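Local coordinates for diaminopimelate decarboxylase (Aquifex aeolicus, PDB 2P3E), which probably catalyses the pyridoxal 5'-phosphate-dependent decarboxylation of meso-diaminopimelate to L-lysine, the last step of lysine biosynthesis by the diaminopimelate pathway, at residues 3-7 with 325-329; 59-64 with 81-85; 211-215 with 242-246; 223-227 with 268-274; 389-393 with 404-408. All blocks are in the same frame, centred on the assembly; numbering follows the deposited sequence.

In the fold
Interaction 1 joins the N-terminal helix to the edge of the beta domain, across more than 300 residues. The loop it closes spans the whole TIM barrel, so interactions 2, 3 and 4 all fall within it. Interaction 2 is the first of these, which pairs barrel strands 59-63 and 82-85 of one beta-alpha-beta unit. Interactions 3 and 4 follow and cross each other in sequence. Both use helix 214-231, one near its start and the other further along, with centres about 18 Å apart. Interaction 5 opens after interaction 1 has closed. It is the base of a hairpin in the mixed sheet that interaction 1 also reaches, and it meets the second subunit.

Interaction 1: residues 3-7 with 325-329; sequences LLKEY and YHHII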
# COMPACT_ATOMS: atom_id res chain seq x y z
N LEU B 3 -17.40 19.04 18.59
CA LEU B 3 -16.27 18.52 17.79
C LEU B 3 -16.66 17.41 16.80
O LEU B 3 -16.39 17.54 15.60
CB LEU B 3 -15.11 18.06 18.69
CG LEU B 3 -13.84 17.60 17.95
CD1 LEU B 3 -13.21 18.74 17.10
CD2 LEU B 3 -12.83 16.98 18.89
N LEU B 4 -17.30 16.35 17.29
CA LEU B 4 -17.65 15.20 16.44
C LEU B 4 -18.52 15.57 15.25
O LEU B 4 -18.30 15.08 14.14
CB LEU B 4 -18.31 14.08 17.25
CG LEU B 4 -17.37 13.29 18.15
CD1 LEU B 4 -18.04 11.97 18.47
CD2 LEU B 4 -15.99 13.08 17.50
N LYS B 5 -19.50 16.44 15.47
CA LYS B 5 -20.35 16.92 14.38
C LYS B 5 -19.64 17.83 13.37
O LYS B 5 -20.07 17.94 12.22
CB LYS B 5 -21.63 17.59 14.93
CG LYS B 5 -22.60 16.58 15.56
CD LYS B 5 -23.75 17.27 16.29
CE LYS B 5 -24.43 16.33 17.29
NZ LYS B 5 -25.58 15.58 16.73
N GLU B 6 -18.55 18.47 13.80
CA GLU B 6 -17.69 19.23 12.90
C GLU B 6 -17.02 18.31 11.89
O GLU B 6 -16.79 18.72 10.75
CB GLU B 6 -16.62 20.00 13.67
CG GLU B 6 -17.18 21.17 14.50
CD GLU B 6 -16.11 21.85 15.32
OE1 GLU B 6 -14.96 21.36 15.40
OE2 GLU B 6 -16.42 22.91 15.91
N TYR B 7 -16.72 17.08 12.30
CA TYR B 7 -16.20 16.07 11.38
C TYR B 7 -17.30 15.57 10.46
O TYR B 7 -17.16 15.60 9.23
CB TYR B 7 -15.57 14.91 12.16
CG TYR B 7 -14.22 15.24 12.72
CD1 TYR B 7 -13.09 15.23 11.91
CD2 TYR B 7 -14.06 15.57 14.08
CE1 TYR B 7 -11.85 15.56 12.40
CE2 TYR B 7 -12.82 15.89 14.59
CZ TYR B 7 -11.71 15.87 13.75
OH TYR B 7 -10.46 16.16 14.22
N TYR B 325 -2.46 12.96 10.60
CA TYR B 325 -3.35 12.95 11.74
C TYR B 325 -4.75 12.48 11.32
O TYR B 325 -5.41 13.08 10.44
CB TYR B 325 -3.43 14.37 12.36
CG TYR B 325 -4.28 14.43 13.62
CD1 TYR B 325 -3.69 14.49 14.89
CD2 TYR B 325 -5.68 14.36 13.55
CE1 TYR B 325 -4.47 14.50 16.04
CE2 TYR B 325 -6.46 14.39 14.70
CZ TYR B 325 -5.85 14.46 15.93
OH TYR B 325 -6.64 14.48 17.05
N HIS B 326 -5.20 11.41 11.96
CA HIS B 326 -6.61 11.01 11.97
C HIS B 326 -7.09 11.02 13.43
O HIS B 326 -6.44 10.45 14.30
CB HIS B 326 -6.78 9.60 11.38
CG HIS B 326 -6.62 9.55 9.89
ND1 HIS B 326 -7.69 9.50 9.02
CD2 HIS B 326 -5.50 9.56 9.12
CE1 HIS B 326 -7.24 9.49 7.78
NE2 HIS B 326 -5.92 9.52 7.81
N HIS B 327 -8.22 11.67 13.66
CA HIS B 327 -8.84 11.69 14.98
C HIS B 327 -9.34 10.29 15.33
O HIS B 327 -9.96 9.61 14.49
CB HIS B 327 -9.96 12.73 15.04
CG HIS B 327 -10.32 13.17 16.43
ND1 HIS B 327 -9.41 13.74 17.29
CD2 HIS B 327 -11.50 13.13 17.10
CE1 HIS B 327 -10.00 14.02 18.44
NE2 HIS B 327 -11.28 13.68 18.35
N ILE B 328 -9.03 9.84 16.55
CA ILE B 328 -9.42 8.50 17.01
C ILE B 328 -10.20 8.62 18.34
O ILE B 328 -9.70 9.22 19.29
CB ILE B 328 -8.21 7.54 17.18
CG1 ILE B 328 -7.43 7.44 15.84
CG2 ILE B 328 -8.68 6.16 17.65
CD1 ILE B 328 -6.21 6.53 15.87
N ILE B 329 -11.40 8.04 18.36
CA ILE B 329 -12.30 8.14 19.50
C ILE B 329 -12.83 6.76 19.87
O ILE B 329 -12.92 5.87 19.01
CB ILE B 329 -13.50 9.09 19.20
CG1 ILE B 329 -14.34 8.56 18.02
CG2 ILE B 329 -12.98 10.51 18.94
CD1 ILE B 329 -15.59 9.39 17.66
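This is a side-chain packing contact between the short N-terminal helix 3-7 and the start of strand 328-330 of the beta domain, with the chain leading into it. No hydrogen bond crosses between the two segments. The backbones stay well apart, with Tyr-7 and His-327 CA atoms 9.3 Å from each other, so side chains fill the gap. His-327 is the centre of the contact. Its ring lies nearly parallel to that of Tyr-7, with planes at 9°, but the rings are slid apart and barely overlap at a centroid distance of 5.3 Å. Tyr-7 OH comes within 3.6 Å of His-327 CB. The hydroxyl is bonded to the backbone oxygen of Tyr-249. On the same imidazole, Leu-3 CD2 approaches His-327 NE2 at 3.7 Å. The ring is held by a hydrogen bond of 2.9 Å between His-327 ND1 and Tyr-325 OH. Next in the helix, Leu-4 CD1 meets Ile-329 CD1 at 3.6 Å. Tyr-13 of strand 11-14 packs against both of these residues. On the strand side, Ile-329 makes backbone hydrogen bonds with Ala-370 of strand 368-371, and His-327 with Leu-372 just beyond it. Tyr-325 lies about 7 Å, side chain to side chain, from Arg-318, a probable substrate-binding residue. Strand 328-330 belongs to the beta domain that accompanies the TIM barrel in fold-type III pyridoxal-phosphate decarboxylases, and the N-terminal helix packs on it here.

Interaction 2: residues 59-64 with 81-85; sequences LICYAV and AGADI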
# COMPACT_ATOMS: atom_id res chain seq x y z
N LEU B 59 -19.86 21.28 -14.22
CA LEU B 59 -19.79 19.83 -14.16
C LEU B 59 -18.93 19.44 -12.96
O LEU B 59 -17.76 19.82 -12.88
CB LEU B 59 -19.17 19.24 -15.43
CG LEU B 59 -18.87 17.73 -15.40
CD1 LEU B 59 -20.18 16.93 -15.27
CD2 LEU B 59 -18.10 17.32 -16.64
N ILE B 60 -19.52 18.69 -12.04
CA ILE B 60 -18.81 18.23 -10.85
C ILE B 60 -18.33 16.79 -11.08
O ILE B 60 -19.11 15.85 -11.04
CB ILE B 60 -19.68 18.35 -9.58
CG1 ILE B 60 -20.30 19.75 -9.47
CG2 ILE B 60 -18.84 17.99 -8.30
CD1 ILE B 60 -19.29 20.93 -9.46
N CYS B 61 -17.03 16.64 -11.35
CA CYS B 61 -16.45 15.32 -11.62
C CYS B 61 -15.85 14.73 -10.37
O CYS B 61 -14.85 15.24 -9.86
CB CYS B 61 -15.36 15.45 -12.68
SG CYS B 61 -15.94 15.71 -14.37
N TYR B 62 -16.43 13.65 -9.86
CA TYR B 62 -15.87 12.97 -8.68
C TYR B 62 -14.48 12.38 -8.99
O TYR B 62 -14.31 11.69 -9.98
CB TYR B 62 -16.83 11.90 -8.15
CG TYR B 62 -16.18 11.00 -7.15
CD1 TYR B 62 -15.66 11.52 -5.94
CD2 TYR B 62 -16.03 9.63 -7.40
CE1 TYR B 62 -15.03 10.68 -5.01
CE2 TYR B 62 -15.39 8.80 -6.49
CZ TYR B 62 -14.90 9.34 -5.30
OH TYR B 62 -14.27 8.51 -4.40
N ALA B 63 -13.48 12.71 -8.17
CA ALA B 63 -12.13 12.17 -8.34
C ALA B 63 -12.09 10.74 -7.80
O ALA B 63 -11.95 10.50 -6.59
CB ALA B 63 -11.08 13.04 -7.63
N VAL B 64 -12.24 9.79 -8.72
CA VAL B 64 -12.35 8.37 -8.39
C VAL B 64 -11.15 7.82 -7.60
O VAL B 64 -11.30 6.88 -6.82
CB VAL B 64 -12.64 7.56 -9.68
CG1 VAL B 64 -12.73 6.06 -9.38
CG2 VAL B 64 -13.98 8.06 -10.32
N ALA B 81 -23.15 13.27 -10.92
CA ALA B 81 -21.70 13.45 -10.85
C ALA B 81 -21.06 12.97 -12.12
O ALA B 81 -21.51 11.99 -12.71
CB ALA B 81 -21.10 12.72 -9.65
N GLY B 82 -20.00 13.66 -12.54
CA GLY B 82 -19.09 13.13 -13.51
C GLY B 82 -18.00 12.33 -12.81
O GLY B 82 -18.08 12.08 -11.59
N ALA B 83 -17.01 11.91 -13.57
CA ALA B 83 -15.87 11.19 -13.02
C ALA B 83 -14.56 11.74 -13.58
O ALA B 83 -14.38 11.88 -14.80
CB ALA B 83 -15.99 9.67 -13.25
N ASP B 84 -13.67 12.11 -12.67
CA ASP B 84 -12.29 12.44 -12.98
C ASP B 84 -11.49 11.16 -12.76
O ASP B 84 -11.37 10.68 -11.63
CB ASP B 84 -11.83 13.60 -12.08
CG ASP B 84 -10.30 13.72 -11.94
OD1 ASP B 84 -9.56 13.51 -12.90
OD2 ASP B 84 -9.83 14.03 -10.82
N ILE B 85 -10.97 10.61 -13.85
CA ILE B 85 -10.29 9.32 -13.81
C ILE B 85 -8.82 9.46 -14.15
O ILE B 85 -8.43 10.42 -14.82
CB ILE B 85 -10.97 8.29 -14.77
CG1 ILE B 85 -10.83 8.73 -16.25
CG2 ILE B 85 -12.45 8.08 -14.35
CD1 ILE B 85 -11.13 7.63 -17.30
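Four backbone hydrogen bonds join the two strands. Gly-82 N donates to Ile-60 O (2.8 Å), Tyr-62 N to Gly-82 O (2.9 Å), Asp-84 N to Tyr-62 O (2.8 Å) and Val-64 N to Asp-84 O (3.2 Å). This alternation is that of parallel pairing, with Cys-61 opposite Gly-82 and Ala-63 opposite Asp-84. The strands are strongly twisted, at -47°. Gly-82 lets them close to 3.9 Å between its CA and that of Cys-61; a CB there would clash with Cys-61 SG. Further along, Cys-61 CB lies 4.0 Å from Asp-84 CB, and Ala-63 CB is 3.6 Å from Asp-84 OD2. Val-64 CG2 packs on Ala-83 CB at 3.9 Å. Asp-84 also touches Glu-279, a probable cofactor-binding residue, and Lys-65, the probable cofactor lysine, follows Val-64. The strands are the two ends of a beta-alpha-beta unit around helix 70-78 in the TIM barrel. Strand 275-278 flanks 59-63, strand 104-106 flanks 82-85, and helices 41-54 and 88-96 pack outside.

Interaction 3: residues 211-215 with 242-246; sequences DISPY and GGGLG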
# COMPACT_ATOMS: atom_id res chain seq x y z
N ASP B 211 -6.61 26.87 3.46
CA ASP B 211 -6.65 28.26 3.06
C ASP B 211 -6.74 28.32 1.53
O ASP B 211 -5.78 28.04 0.83
CB ASP B 211 -5.40 28.98 3.57
CG ASP B 211 -5.19 30.35 2.94
OD1 ASP B 211 -6.16 30.93 2.41
OD2 ASP B 211 -4.04 30.85 2.97
N ILE B 212 -7.90 28.71 1.03
CA ILE B 212 -8.18 28.66 -0.42
C ILE B 212 -7.61 29.83 -1.23
O ILE B 212 -7.77 29.88 -2.45
CB ILE B 212 -9.70 28.49 -0.70
CG1 ILE B 212 -10.52 29.59 -0.03
CG2 ILE B 212 -10.17 27.11 -0.21
CD1 ILE B 212 -11.93 29.73 -0.57
N SER B 213 -6.92 30.75 -0.55
CA SER B 213 -6.31 31.95 -1.18
C SER B 213 -5.60 31.69 -2.52
O SER B 213 -5.83 32.45 -3.45
CB SER B 213 -5.33 32.65 -0.21
OG SER B 213 -6.03 33.18 0.90
N PRO B 214 -4.75 30.63 -2.61
CA PRO B 214 -4.03 30.34 -3.87
C PRO B 214 -4.90 30.06 -5.08
O PRO B 214 -4.43 30.21 -6.21
CB PRO B 214 -3.21 29.08 -3.54
CG PRO B 214 -3.12 29.06 -2.07
CD PRO B 214 -4.38 29.69 -1.54
N TYR B 215 -6.15 29.66 -4.87
CA TYR B 215 -7.04 29.43 -6.00
C TYR B 215 -7.26 30.70 -6.85
O TYR B 215 -7.42 30.60 -8.06
CB TYR B 215 -8.38 28.87 -5.55
CG TYR B 215 -8.35 27.37 -5.25
CD1 TYR B 215 -8.50 26.41 -6.28
CD2 TYR B 215 -8.22 26.92 -3.94
CE1 TYR B 215 -8.49 25.01 -5.99
CE2 TYR B 215 -8.20 25.55 -3.64
CZ TYR B 215 -8.33 24.60 -4.66
OH TYR B 215 -8.32 23.25 -4.31
N GLY B 242 -9.87 21.77 -11.39
CA GLY B 242 -9.30 20.76 -10.51
C GLY B 242 -10.05 20.54 -9.22
O GLY B 242 -11.19 21.03 -9.04
N GLY B 243 -9.42 19.79 -8.32
CA GLY B 243 -10.00 19.55 -7.01
C GLY B 243 -9.08 20.16 -5.97
O GLY B 243 -8.49 21.22 -6.19
N GLY B 244 -8.96 19.49 -4.82
CA GLY B 244 -7.97 19.88 -3.82
C GLY B 244 -8.48 20.60 -2.59
O GLY B 244 -7.69 20.85 -1.67
N LEU B 245 -9.76 20.97 -2.56
CA LEU B 245 -10.32 21.56 -1.33
C LEU B 245 -10.07 20.62 -0.16
O LEU B 245 -10.35 19.43 -0.26
CB LEU B 245 -11.82 21.83 -1.46
CG LEU B 245 -12.34 23.21 -1.85
CD1 LEU B 245 -13.76 23.35 -1.29
CD2 LEU B 245 -11.50 24.37 -1.33
N GLY B 246 -9.53 21.15 0.93
CA GLY B 246 -9.19 20.34 2.10
C GLY B 246 -10.34 20.06 3.03
O GLY B 246 -11.41 20.69 2.94
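Tyr-215 and Leu-245 bury the most surface here, and Ile-212 completes the group. Tyr-215 sits in the first turn of helix 214-231 and reaches down to the glycine-rich loop after strand 238-240. Its OH donates a 2.8 Å hydrogen bond to Gly-243 O, which lies near the plane of the ring. Tyr-215 OH is also 3.2 Å from Gly-244 C. A side chain on Gly-244 would have no room, since a CB would clash with this hydroxyl. Leu-245 CD2 touches two side chains: it is 3.2 Å from Ile-212 CG2, a very tight approach, and 4.2 Å from Tyr-215 CE2. The start of the helix is held locally. Asp-211 OD1 accepts from Ser-213 N (3.1 Å) and from Ser-213 OG (2.7 Å), the first of these a capping bond. Pro-256 touches both Ile-212 and Leu-245, and helix 258-269 packs against Ile-212 and Tyr-215. Gly-244 probably binds the pyridoxal 5'-phosphate, so the loop belongs to the cofactor end of the TIM barrel. Chemically, one phenol hydrogen bond fixes a loop carbonyl beside a small apolar cluster, and the glycine next to it leaves the phenol oxygen its space.

Interaction 4: residues 223-227 with 268-274; sequences VSLYE and LLENVKA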
# COMPACT_ATOMS: atom_id res chain seq x y z
N VAL B 223 -7.56 31.97 -16.51
CA VAL B 223 -8.48 32.90 -17.18
C VAL B 223 -7.72 33.74 -18.21
O VAL B 223 -8.19 33.93 -19.34
CB VAL B 223 -9.21 33.83 -16.16
CG1 VAL B 223 -9.92 35.02 -16.87
CG2 VAL B 223 -10.23 33.03 -15.36
N SER B 224 -6.54 34.22 -17.83
CA SER B 224 -5.66 34.93 -18.77
C SER B 224 -5.24 34.05 -19.96
O SER B 224 -5.24 34.53 -21.10
CB SER B 224 -4.42 35.47 -18.07
OG SER B 224 -4.85 36.31 -16.99
N LEU B 225 -4.87 32.80 -19.69
CA LEU B 225 -4.56 31.87 -20.79
C LEU B 225 -5.78 31.67 -21.69
O LEU B 225 -5.65 31.65 -22.92
CB LEU B 225 -4.07 30.50 -20.28
CG LEU B 225 -3.67 29.47 -21.36
CD1 LEU B 225 -2.53 29.98 -22.27
CD2 LEU B 225 -3.26 28.16 -20.70
N TYR B 226 -6.95 31.52 -21.08
CA TYR B 226 -8.20 31.36 -21.82
C TYR B 226 -8.41 32.55 -22.77
O TYR B 226 -8.72 32.36 -23.95
CB TYR B 226 -9.36 31.23 -20.85
CG TYR B 226 -10.74 31.41 -21.43
CD1 TYR B 226 -11.41 30.34 -22.01
CD2 TYR B 226 -11.39 32.65 -21.39
CE1 TYR B 226 -12.69 30.48 -22.53
CE2 TYR B 226 -12.67 32.81 -21.93
CZ TYR B 226 -13.31 31.71 -22.48
OH TYR B 226 -14.55 31.82 -23.01
N GLU B 227 -8.24 33.76 -22.25
CA GLU B 227 -8.41 34.98 -23.05
C GLU B 227 -7.45 35.01 -24.21
O GLU B 227 -7.85 35.30 -25.33
CB GLU B 227 -8.21 36.22 -22.19
CG GLU B 227 -9.28 36.37 -21.14
CD GLU B 227 -10.59 36.90 -21.71
OE1 GLU B 227 -10.54 37.58 -22.77
OE2 GLU B 227 -11.66 36.64 -21.09
N LEU B 268 -13.89 36.56 -11.01
CA LEU B 268 -12.93 36.02 -11.95
C LEU B 268 -13.60 35.21 -13.08
O LEU B 268 -13.26 35.40 -14.25
CB LEU B 268 -11.91 35.17 -11.19
CG LEU B 268 -10.53 34.86 -11.72
CD1 LEU B 268 -9.82 36.09 -12.33
CD2 LEU B 268 -9.68 34.26 -10.59
N LEU B 269 -14.54 34.34 -12.73
CA LEU B 269 -15.21 33.46 -13.70
C LEU B 269 -16.28 34.18 -14.53
O LEU B 269 -16.72 33.66 -15.57
CB LEU B 269 -15.79 32.21 -13.03
CG LEU B 269 -14.80 31.28 -12.32
CD1 LEU B 269 -15.50 30.15 -11.58
CD2 LEU B 269 -13.72 30.74 -13.29
N GLU B 270 -16.70 35.36 -14.09
CA GLU B 270 -17.59 36.16 -14.92
C GLU B 270 -16.92 36.56 -16.25
O GLU B 270 -17.62 36.86 -17.22
CB GLU B 270 -18.13 37.37 -14.14
CG GLU B 270 -19.13 38.24 -14.91
CD GLU B 270 -20.26 37.46 -15.63
OE1 GLU B 270 -20.88 36.55 -15.03
OE2 GLU B 270 -20.54 37.78 -16.81
N ASN B 271 -15.59 36.51 -16.30
CA ASN B 271 -14.84 36.83 -17.52
C ASN B 271 -14.94 35.76 -18.61
O ASN B 271 -14.53 36.00 -19.74
CB ASN B 271 -13.36 37.03 -17.20
CG ASN B 271 -13.11 38.28 -16.35
OD1 ASN B 271 -13.37 39.40 -16.78
ND2 ASN B 271 -12.58 38.08 -15.15
N VAL B 272 -15.45 34.58 -18.27
CA VAL B 272 -15.38 33.46 -19.20
C VAL B 272 -16.74 32.88 -19.59
O VAL B 272 -17.68 32.88 -18.80
CB VAL B 272 -14.40 32.36 -18.70
CG1 VAL B 272 -13.04 32.98 -18.35
CG2 VAL B 272 -14.96 31.64 -17.52
N LYS B 273 -16.82 32.41 -20.83
CA LYS B 273 -18.03 31.77 -21.34
C LYS B 273 -17.96 30.24 -21.18
O LYS B 273 -18.98 29.56 -21.29
CB LYS B 273 -18.22 32.09 -22.83
CG LYS B 273 -18.58 33.53 -23.15
CD LYS B 273 -19.06 33.66 -24.61
CE LYS B 273 -17.90 33.51 -25.59
NZ LYS B 273 -18.40 33.64 -27.01
N ALA B 274 -16.75 29.72 -20.96
CA ALA B 274 -16.52 28.29 -20.85
C ALA B 274 -17.31 27.62 -19.72
O ALA B 274 -17.64 28.26 -18.72
CB ALA B 274 -15.03 28.01 -20.69
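Two side chains of helix 214-231 project into the hollow formed where helix 258-269 gives way to the chain leading to strand 275-278. Val-223 is the first bump. Its CG2 lies 4.1 Å from Leu-268 CG, while its CG1 is 4.0 Å from both Asn-271 CB and Val-272 CG1. Tyr-226, one turn on, is the second. Val-272 sits over one face of its ring in a CH-pi contact, with CB 4.1 Å from the ring centroid, and Val-272 CG1 reaches Tyr-226 CD2 at 3.5 Å. Ala-274 CB fits against Tyr-226 CE1 at 3.9 Å. At the tip of the ring, Lys-273 N donates a hydrogen bond of 3.2 Å to Tyr-226 OH. The hollow is shaped by a type I turn from Leu-269 to Val-272, and Asn-271 ND2 braces it by bonding to Leu-268 O at 2.9 Å. The contact lies on the outer helical layer of the TIM barrel. On the barrel side, Leu-239 of strand 238-240 touches Tyr-226, Val-272 and Ala-274, and Ile-201 of strand 196-202 packs on Tyr-226.

Interaction 5: residues 389-393 with 404-408; sequences PRAAE and IRKRE
The segments run antiparallel, 171° apart, at the open end of the hairpin of strands 392-397 and 400-405. Glu-393 and Arg-405 form a hydrogen-bonded pair: Glu-393 N donates to Arg-405 O (2.9 Å), Arg-405 N to Glu-393 O (3.1 Å). Ile-404 N also donates to Glu-393 O (2.8 Å), making a classic beta bulge with Ile-404 at phi/psi -109°/-9°. Residues 389-392 and 406-408 are extended, with phi -61 to -78° and psi 135 to 163°. CA atoms of Pro-389 and Glu-408 lie 5.1 Å apart, those of Ala-392 and Arg-407 4.0 Å. Over chi1-chi3, Arg-390 is m, t, m and Arg-405 t, t, t. Glu-408 (chi1 m, chi2 t) accepts from Arg-390 N at OE1 (3.0 Å). Its OE2 takes Arg-390 NE (2.8 Å) and NH2 (3.1 Å), and Arg-405 NH2 (2.7 Å). Glu-408 N to Arg-390 O (3.5 Å) is weak. One water bonds Ala-391 O (2.9 Å), Lys-406 O (2.7 Å) and Arg-405 NE (2.9 Å). Another joins Pro-389 O (3.0 Å) to Arg-407 NH1 (2.9 Å). Ala-392 N has no partner. His-384 bonds Glu-408 OE1, Tyr-39 and Asn-69 bond Glu-393, and Pro-35 takes Arg-407 NH1. In the second subunit, His-384 accepts from Arg-390 NH1 and Ile-413 O from Arg-405 NH1. Arg-390 NH2 and Arg-405 NH2 stand 3.3 Å apart; the shared Glu-408 carboxylate offsets their like charges in a salt-bridge network at the dimer interface.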
# COMPACT_ATOMS: atom_id res chain seq x y z
N PRO B 389 -6.39 -10.14 4.83
CA PRO B 389 -7.53 -9.77 3.99
C PRO B 389 -8.02 -8.37 4.37
O PRO B 389 -7.95 -7.98 5.55
CB PRO B 389 -8.60 -10.81 4.35
CG PRO B 389 -7.85 -11.96 4.94
CD PRO B 389 -6.65 -11.34 5.64
N ARG B 390 -8.49 -7.64 3.37
CA ARG B 390 -8.97 -6.29 3.59
C ARG B 390 -10.37 -6.25 4.21
O ARG B 390 -11.10 -7.26 4.22
CB ARG B 390 -8.92 -5.46 2.29
CG ARG B 390 -7.49 -5.28 1.76
CD ARG B 390 -7.44 -4.45 0.48
NE ARG B 390 -8.04 -5.16 -0.66
CZ ARG B 390 -7.75 -4.91 -1.93
NH1 ARG B 390 -6.85 -3.97 -2.24
NH2 ARG B 390 -8.35 -5.59 -2.91
N ALA B 391 -10.70 -5.09 4.75
CA ALA B 391 -11.88 -4.89 5.58
C ALA B 391 -13.17 -4.99 4.78
O ALA B 391 -13.18 -4.70 3.57
CB ALA B 391 -11.81 -3.51 6.23
N ALA B 392 -14.26 -5.35 5.46
CA ALA B 392 -15.61 -5.16 4.91
C ALA B 392 -15.89 -3.64 4.83
O ALA B 392 -15.30 -2.86 5.59
CB ALA B 392 -16.67 -5.85 5.77
N GLU B 393 -16.77 -3.26 3.91
CA GLU B 393 -17.26 -1.90 3.82
C GLU B 393 -18.81 -1.87 3.90
O GLU B 393 -19.48 -2.62 3.21
CB GLU B 393 -16.83 -1.26 2.51
CG GLU B 393 -15.30 -1.00 2.39
CD GLU B 393 -14.93 -0.30 1.06
OE1 GLU B 393 -15.16 -0.88 -0.04
OE2 GLU B 393 -14.41 0.83 1.11
N ILE B 404 -21.52 -3.06 1.27
CA ILE B 404 -21.07 -2.60 -0.07
C ILE B 404 -19.69 -3.20 -0.51
O ILE B 404 -19.29 -3.08 -1.68
CB ILE B 404 -21.12 -1.05 -0.22
CG1 ILE B 404 -20.24 -0.36 0.84
CG2 ILE B 404 -22.57 -0.54 -0.13
CD1 ILE B 404 -19.87 1.07 0.51
N ARG B 405 -19.03 -3.89 0.41
CA ARG B 405 -17.90 -4.78 0.07
C ARG B 405 -17.78 -5.86 1.13
O ARG B 405 -17.63 -5.55 2.31
CB ARG B 405 -16.58 -4.00 -0.04
CG ARG B 405 -15.46 -4.87 -0.66
CD ARG B 405 -14.11 -4.15 -0.74
NE ARG B 405 -13.07 -5.10 -1.18
CZ ARG B 405 -12.61 -5.20 -2.43
NH1 ARG B 405 -13.06 -4.40 -3.39
NH2 ARG B 405 -11.65 -6.08 -2.70
N LYS B 406 -17.86 -7.12 0.71
CA LYS B 406 -17.67 -8.24 1.64
C LYS B 406 -16.22 -8.23 2.12
O LYS B 406 -15.31 -7.82 1.38
CB LYS B 406 -17.95 -9.58 0.96
CG LYS B 406 -19.44 -9.78 0.52
CD LYS B 406 -19.58 -11.13 -0.28
CE LYS B 406 -18.82 -11.09 -1.62
NZ LYS B 406 -19.23 -12.18 -2.59
N ARG B 407 -16.02 -8.68 3.35
CA ARG B 407 -14.68 -8.95 3.85
C ARG B 407 -14.04 -10.03 2.98
O ARG B 407 -14.68 -11.04 2.65
CB ARG B 407 -14.73 -9.41 5.30
CG ARG B 407 -13.36 -9.51 6.00
CD ARG B 407 -13.54 -9.84 7.49
NE ARG B 407 -14.42 -8.85 8.11
CZ ARG B 407 -14.04 -7.63 8.51
NH1 ARG B 407 -12.78 -7.23 8.35
NH2 ARG B 407 -14.94 -6.81 9.02
N GLU B 408 -12.78 -9.81 2.61
CA GLU B 408 -12.00 -10.79 1.86
C GLU B 408 -11.62 -11.96 2.76
O GLU B 408 -11.66 -11.85 3.98
CB GLU B 408 -10.74 -10.11 1.31
CG GLU B 408 -11.05 -9.03 0.28
CD GLU B 408 -9.86 -8.12 -0.00
OE1 GLU B 408 -8.77 -8.39 0.52
OE2 GLU B 408 -10.02 -7.17 -0.78
O HOH W 1 -10.32 -8.29 7.33
O HOH W 2 -12.94 -6.46 1.33